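Local coordinates for ORF 37 (PDB 3FHD), which cleaves viral DNA as a metal-dependent endonuclease and exonuclease of the PD-(D/E)XK superfamily, helping process branched intermediates into packaged unit-length genomes, at residues R137-Q151 and N223-N235. Sequence-based numbering, arbitrary orientation.
Sequences RHHICCLVERATSSQ and NCLDYGFMQSPQN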
loop_
_atom_site.group_PDB
_atom_site.type_symbol
_atom_site.label_atom_id
_atom_site.label_comp_id
_atom_site.label_asym_id
_atom_site.label_seq_id
_atom_site.Cartn_x
_atom_site.Cartn_y
_atom_site.Cartn_z
ATOM N N ARG A 137 -2.730 19.522 -8.530
ATOM C CA ARG A 137 -2.872 18.088 -8.688
ATOM C C ARG A 137 -2.651 17.420 -7.323
ATOM O O ARG A 137 -3.390 16.515 -6.921
ATOM C CB ARG A 137 -1.897 17.561 -9.742
ATOM C CG ARG A 137 -2.275 17.948 -11.179
ATOM C CD ARG A 137 -1.518 17.097 -12.239
ATOM N NE ARG A 137 -0.065 17.258 -12.140
ATOM C CZ ARG A 137 0.654 18.248 -12.650
ATOM N NH1 ARG A 137 0.086 19.236 -13.340
ATOM N NH2 ARG A 137 1.971 18.245 -12.467
ATOM N N HIS A 138 -1.633 17.884 -6.616
ATOM C CA HIS A 138 -1.348 17.431 -5.251
ATOM C C HIS A 138 -2.558 17.600 -4.333
ATOM O O HIS A 138 -2.925 16.681 -3.554
ATOM C CB HIS A 138 -0.155 18.200 -4.674
ATOM C CG HIS A 138 0.215 17.779 -3.280
ATOM N ND1 HIS A 138 0.421 18.679 -2.262
ATOM C CD2 HIS A 138 0.406 16.553 -2.740
ATOM C CE1 HIS A 138 0.717 18.028 -1.151
ATOM N NE2 HIS A 138 0.714 16.737 -1.416
ATOM N N HIS A 139 -3.176 18.774 -4.406
ATOM C CA HIS A 139 -4.367 19.030 -3.604
ATOM C C HIS A 139 -5.522 18.059 -3.931
ATOM O O HIS A 139 -6.102 17.483 -3.012
ATOM C CB HIS A 139 -4.823 20.491 -3.695
ATOM C CG HIS A 139 -5.964 20.791 -2.782
ATOM N ND1 HIS A 139 -5.787 21.182 -1.475
ATOM C CD2 HIS A 139 -7.301 20.734 -2.979
ATOM C CE1 HIS A 139 -6.965 21.386 -0.913
ATOM N NE2 HIS A 139 -7.900 21.105 -1.801
ATOM N N ILE A 140 -5.800 17.836 -5.212
ATOM C CA ILE A 140 -6.794 16.842 -5.629
ATOM C C ILE A 140 -6.489 15.421 -5.080
ATOM O O ILE A 140 -7.359 14.731 -4.507
ATOM C CB ILE A 140 -7.001 16.862 -7.179
ATOM C CG1 ILE A 140 -7.735 18.158 -7.662
ATOM C CG2 ILE A 140 -7.680 15.571 -7.664
ATOM C CD1 ILE A 140 -9.118 18.332 -7.113
ATOM N N CYS A 141 -5.244 14.979 -5.235
ATOM C CA CYS A 141 -4.852 13.652 -4.778
ATOM C C CYS A 141 -5.009 13.481 -3.262
ATOM O O CYS A 141 -5.431 12.408 -2.768
ATOM C CB CYS A 141 -3.430 13.362 -5.252
ATOM S SG CYS A 141 -3.332 13.167 -7.057
ATOM N N CYS A 142 -4.716 14.547 -2.529
ATOM C CA CYS A 142 -4.920 14.578 -1.083
ATOM C C CYS A 142 -6.401 14.492 -0.713
ATOM O O CYS A 142 -6.755 13.840 0.280
ATOM C CB CYS A 142 -4.321 15.845 -0.478
ATOM S SG CYS A 142 -2.514 15.794 -0.402
ATOM N N LEU A 143 -7.252 15.163 -1.486
ATOM C CA LEU A 143 -8.697 15.123 -1.212
ATOM C C LEU A 143 -9.279 13.741 -1.497
ATOM O O LEU A 143 -10.121 13.252 -0.736
ATOM C CB LEU A 143 -9.421 16.204 -2.027
ATOM C CG LEU A 143 -9.327 17.667 -1.560
ATOM C CD1 LEU A 143 -10.084 18.470 -2.608
ATOM C CD2 LEU A 143 -9.868 17.963 -0.126
ATOM N N VAL A 144 -8.798 13.116 -2.565
ATOM C CA VAL A 144 -9.161 11.730 -2.933
ATOM C C VAL A 144 -8.738 10.703 -1.854
ATOM O O VAL A 144 -9.523 9.792 -1.504
ATOM C CB VAL A 144 -8.640 11.354 -4.347
ATOM C CG1 VAL A 144 -8.810 9.845 -4.602
ATOM C CG2 VAL A 144 -9.398 12.214 -5.422
ATOM N N GLU A 145 -7.512 10.847 -1.356
ATOM C CA GLU A 145 -7.036 10.061 -0.218
ATOM C C GLU A 145 -7.975 10.149 0.975
ATOM O O GLU A 145 -8.366 9.113 1.530
ATOM C CB GLU A 145 -5.579 10.467 0.191
ATOM C CG GLU A 145 -4.994 9.577 1.319
ATOM C CD GLU A 145 -5.389 10.014 2.751
ATOM O OE1 GLU A 145 -5.560 11.228 3.009
ATOM O OE2 GLU A 145 -5.533 9.132 3.635
ATOM N N ARG A 146 -8.321 11.374 1.388
ATOM C CA ARG A 146 -9.235 11.591 2.515
ATOM C C ARG A 146 -10.618 10.970 2.257
ATOM O O ARG A 146 -11.190 10.347 3.156
ATOM C CB ARG A 146 -9.320 13.085 2.874
ATOM C CG ARG A 146 -8.065 13.634 3.612
ATOM C CD ARG A 146 -7.925 13.102 5.061
ATOM N NE ARG A 146 -7.265 11.798 5.088
ATOM C CZ ARG A 146 -7.224 10.954 6.121
ATOM N NH1 ARG A 146 -6.601 9.790 5.989
ATOM N NH2 ARG A 146 -7.768 11.258 7.291
ATOM N N ALA A 147 -11.116 11.088 1.029
ATOM C CA ALA A 147 -12.415 10.529 0.631
ATOM C C ALA A 147 -12.474 8.988 0.637
ATOM O O ALA A 147 -13.562 8.395 0.566
ATOM C CB ALA A 147 -12.775 11.039 -0.746
ATOM N N THR A 148 -11.306 8.343 0.655
ATOM C CA THR A 148 -11.189 6.890 0.547
ATOM C C THR A 148 -10.461 6.212 1.717
ATOM O O THR A 148 -9.988 5.086 1.585
ATOM C CB THR A 148 -10.536 6.456 -0.816
ATOM O OG1 THR A 148 -9.161 6.957 -0.947
ATOM C CG2 THR A 148 -11.423 6.905 -1.999
ATOM N N SER A 149 -10.340 6.898 2.846
ATOM C CA SER A 149 -9.631 6.353 4.022
ATOM C C SER A 149 -10.125 5.018 4.655
ATOM O O SER A 149 -9.402 4.397 5.422
ATOM C CB SER A 149 -9.444 7.442 5.106
ATOM O OG SER A 149 -10.685 7.965 5.490
ATOM N N SER A 150 -11.314 4.558 4.313
ATOM C CA SER A 150 -11.770 3.253 4.795
ATOM C C SER A 150 -11.405 2.103 3.840
ATOM O O SER A 150 -11.845 0.960 4.028
ATOM C CB SER A 150 -13.269 3.283 5.079
ATOM O OG SER A 150 -13.967 3.506 3.867
ATOM N N GLN A 151 -10.603 2.426 2.825
ATOM C CA GLN A 151 -9.996 1.448 1.931
ATOM C C GLN A 151 -11.070 0.484 1.371
ATOM O O GLN A 151 -12.046 0.961 0.786
ATOM C CB GLN A 151 -8.796 0.737 2.585
ATOM C CG GLN A 151 -7.650 1.674 3.063
ATOM C CD GLN A 151 -6.290 0.941 3.217
ATOM O OE1 GLN A 151 -6.205 -0.272 2.980
ATOM N NE2 GLN A 151 -5.235 1.677 3.612
ATOM N N ASN A 223 -0.268 9.463 15.351
ATOM C CA ASN A 223 -0.220 8.399 14.343
ATOM C C ASN A 223 -1.466 8.392 13.482
ATOM O O ASN A 223 -2.539 8.853 13.891
ATOM C CB ASN A 223 -0.112 7.017 15.007
ATOM C CG ASN A 223 0.908 6.968 16.114
ATOM O OD1 ASN A 223 2.048 7.423 15.955
ATOM N ND2 ASN A 223 0.514 6.388 17.248
ATOM N N CYS A 224 -1.335 7.828 12.290
ATOM C CA CYS A 224 -2.489 7.642 11.458
ATOM C C CYS A 224 -2.667 6.157 11.219
ATOM O O CYS A 224 -1.725 5.457 10.782
ATOM C CB CYS A 224 -2.336 8.405 10.142
ATOM S SG CYS A 224 -3.808 8.287 9.112
ATOM N N LEU A 225 -3.881 5.699 11.522
ATOM C CA LEU A 225 -4.269 4.319 11.357
ATOM C C LEU A 225 -5.064 4.085 10.075
ATOM O O LEU A 225 -5.099 2.960 9.605
ATOM C CB LEU A 225 -5.060 3.817 12.588
ATOM N N ASP A 226 -5.705 5.127 9.532
ATOM C CA ASP A 226 -6.528 4.962 8.318
ATOM C C ASP A 226 -6.146 5.921 7.163
ATOM O O ASP A 226 -6.411 7.116 7.216
ATOM C CB ASP A 226 -8.031 5.063 8.638
ATOM C CG ASP A 226 -8.464 4.071 9.712
ATOM O OD1 ASP A 226 -8.374 2.851 9.467
ATOM O OD2 ASP A 226 -8.870 4.514 10.806
ATOM N N TYR A 227 -5.530 5.352 6.133
ATOM C CA TYR A 227 -5.074 6.049 4.918
ATOM C C TYR A 227 -5.884 5.580 3.727
ATOM O O TYR A 227 -6.054 4.382 3.564
ATOM C CB TYR A 227 -3.627 5.638 4.617
ATOM C CG TYR A 227 -2.664 6.368 5.489
ATOM C CD1 TYR A 227 -2.284 7.651 5.148
ATOM C CD2 TYR A 227 -2.166 5.813 6.651
ATOM C CE1 TYR A 227 -1.423 8.359 5.907
ATOM C CE2 TYR A 227 -1.274 6.547 7.450
ATOM C CZ TYR A 227 -0.923 7.824 7.051
ATOM O OH TYR A 227 -0.055 8.639 7.760
ATOM N N GLY A 228 -6.274 6.521 2.864
ATOM C CA GLY A 228 -6.964 6.202 1.625
ATOM C C GLY A 228 -5.963 5.903 0.509
ATOM O O GLY A 228 -4.812 5.532 0.755
ATOM N N PHE A 229 -6.418 6.049 -0.726
ATOM C CA PHE A 229 -5.577 5.742 -1.849
ATOM C C PHE A 229 -4.896 7.031 -2.372
ATOM O O PHE A 229 -5.569 7.990 -2.715
ATOM C CB PHE A 229 -6.415 5.146 -2.982
ATOM C CG PHE A 229 -5.566 4.518 -4.055
ATOM C CD1 PHE A 229 -4.679 3.478 -3.744
ATOM C CD2 PHE A 229 -5.635 4.973 -5.354
ATOM C CE1 PHE A 229 -3.871 2.876 -4.769
ATOM C CE2 PHE A 229 -4.863 4.411 -6.354
ATOM C CZ PHE A 229 -3.977 3.374 -6.060
ATOM N N MET A 230 -3.570 7.026 -2.386
ATOM C CA MET A 230 -2.778 8.177 -2.779
ATOM C C MET A 230 -2.252 7.978 -4.188
ATOM O O MET A 230 -1.255 7.272 -4.366
ATOM C CB MET A 230 -1.595 8.324 -1.831
ATOM C CG MET A 230 -2.075 8.782 -0.457
ATOM S SD MET A 230 -0.928 8.739 0.923
ATOM C CE MET A 230 0.115 7.384 0.538
ATOM N N GLN A 231 -2.893 8.625 -5.166
ATOM C CA GLN A 231 -2.432 8.601 -6.551
ATOM C C GLN A 231 -1.166 9.511 -6.643
ATOM O O GLN A 231 -1.040 10.487 -5.866
ATOM C CB GLN A 231 -3.536 9.154 -7.459
ATOM C CG GLN A 231 -4.872 8.397 -7.356
ATOM C CD GLN A 231 -6.030 9.154 -8.011
ATOM O OE1 GLN A 231 -6.375 8.899 -9.173
ATOM N NE2 GLN A 231 -6.634 10.089 -7.264
ATOM N N SER A 232 -0.246 9.212 -7.552
ATOM C CA SER A 232 0.838 10.141 -7.891
ATOM C C SER A 232 0.323 11.395 -8.621
ATOM O O SER A 232 -0.185 11.299 -9.736
ATOM C CB SER A 232 1.930 9.470 -8.760
ATOM O OG SER A 232 2.759 10.485 -9.364
ATOM N N PRO A 233 0.485 12.599 -8.018
ATOM C CA PRO A 233 0.034 13.803 -8.744
ATOM C C PRO A 233 0.932 14.167 -9.924
ATOM O O PRO A 233 0.521 14.941 -10.790
ATOM C CB PRO A 233 0.063 14.901 -7.668
ATOM C CG PRO A 233 1.110 14.400 -6.657
ATOM C CD PRO A 233 0.985 12.904 -6.668
ATOM N N GLN A 234 2.148 13.634 -9.965
ATOM C CA GLN A 234 3.084 14.026 -11.007
ATOM C C GLN A 234 2.922 13.197 -12.279
ATOM O O GLN A 234 3.155 13.708 -13.356
ATOM C CB GLN A 234 4.521 13.966 -10.505
ATOM C CG GLN A 234 4.852 15.002 -9.406
ATOM C CD GLN A 234 4.729 16.438 -9.909
ATOM O OE1 GLN A 234 3.662 16.874 -10.367
ATOM N NE2 GLN A 234 5.817 17.177 -9.828
ATOM N N ASN A 235 2.448 11.953 -12.148
ATOM C CA ASN A 235 2.257 11.090 -13.347
ATOM C C ASN A 235 0.871 10.462 -13.538
ATOM O O ASN A 235 0.472 10.153 -14.671
ATOM C CB ASN A 235 3.364 10.023 -13.420
ATOM C CG ASN A 235 3.465 9.192 -12.156
ATOM O OD1 ASN A 235 2.531 8.479 -11.793
ATOM N ND2 ASN A 235 4.610 9.286 -11.476
HETATM O O HOH W 1 -5.162 10.185 -4.438
HETATM O O HOH W 2 -8.333 2.109 6.356
#
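Glu145 and Gly228 join the end of helix 134-147 in a PD-(D/E)XK nuclease to segment 223-235, whose strand 230-231 is an outer strand of a small three-stranded sheet. From CB outward, Glu145 shows how helix and loop fit. CB faces Phe229 O, and CG, anti to the backbone N (chi1 -175°), lies against Met230 CG at 3.5 Å, the two side chains lying alongside each other and pointing the same way. A bend at chi2 then brings the carboxylate back to the loop. OE2 takes the Gly228 N-H at 2.8 Å on its anti side, though tilted out of the carboxylate plane, while its syn lone pair receives Arg146 NH1 in a nearly straight bond (177°). OE1 accepts from Arg146 NE, giving a side-on, two-nitrogen grip. The guanidinium, held this way, also gives NH1 to Asp226 O, 2.9 Å away and in the carbonyl plane. Gly228 packs close to the helix end: its CA lies 3.2 Å from Glu145 O, in a CA-H...O contact. Thr148 OG1 donates to Val144 O and accepts a nearly straight bond from Phe229 N at 2.9 Å, tying the last turn to the loop through one hydroxyl. Beyond it, Gln151, whose side chain lies about 5 Å from that of the magnesium ligand Asp243, sends NE2 to Tyr227 O, placing this end of the contact beside the metal site. Midway, a water bridges Cys141 O and Phe229 O, and accepts from Gln231 N. At the far end Pro233 CB packs on Cys141 SG, and Arg137 NE donates a hydrogen bond to Pro233 O at 2.7 Å, and that oxygen lies only 3° out of the guanidinium plane.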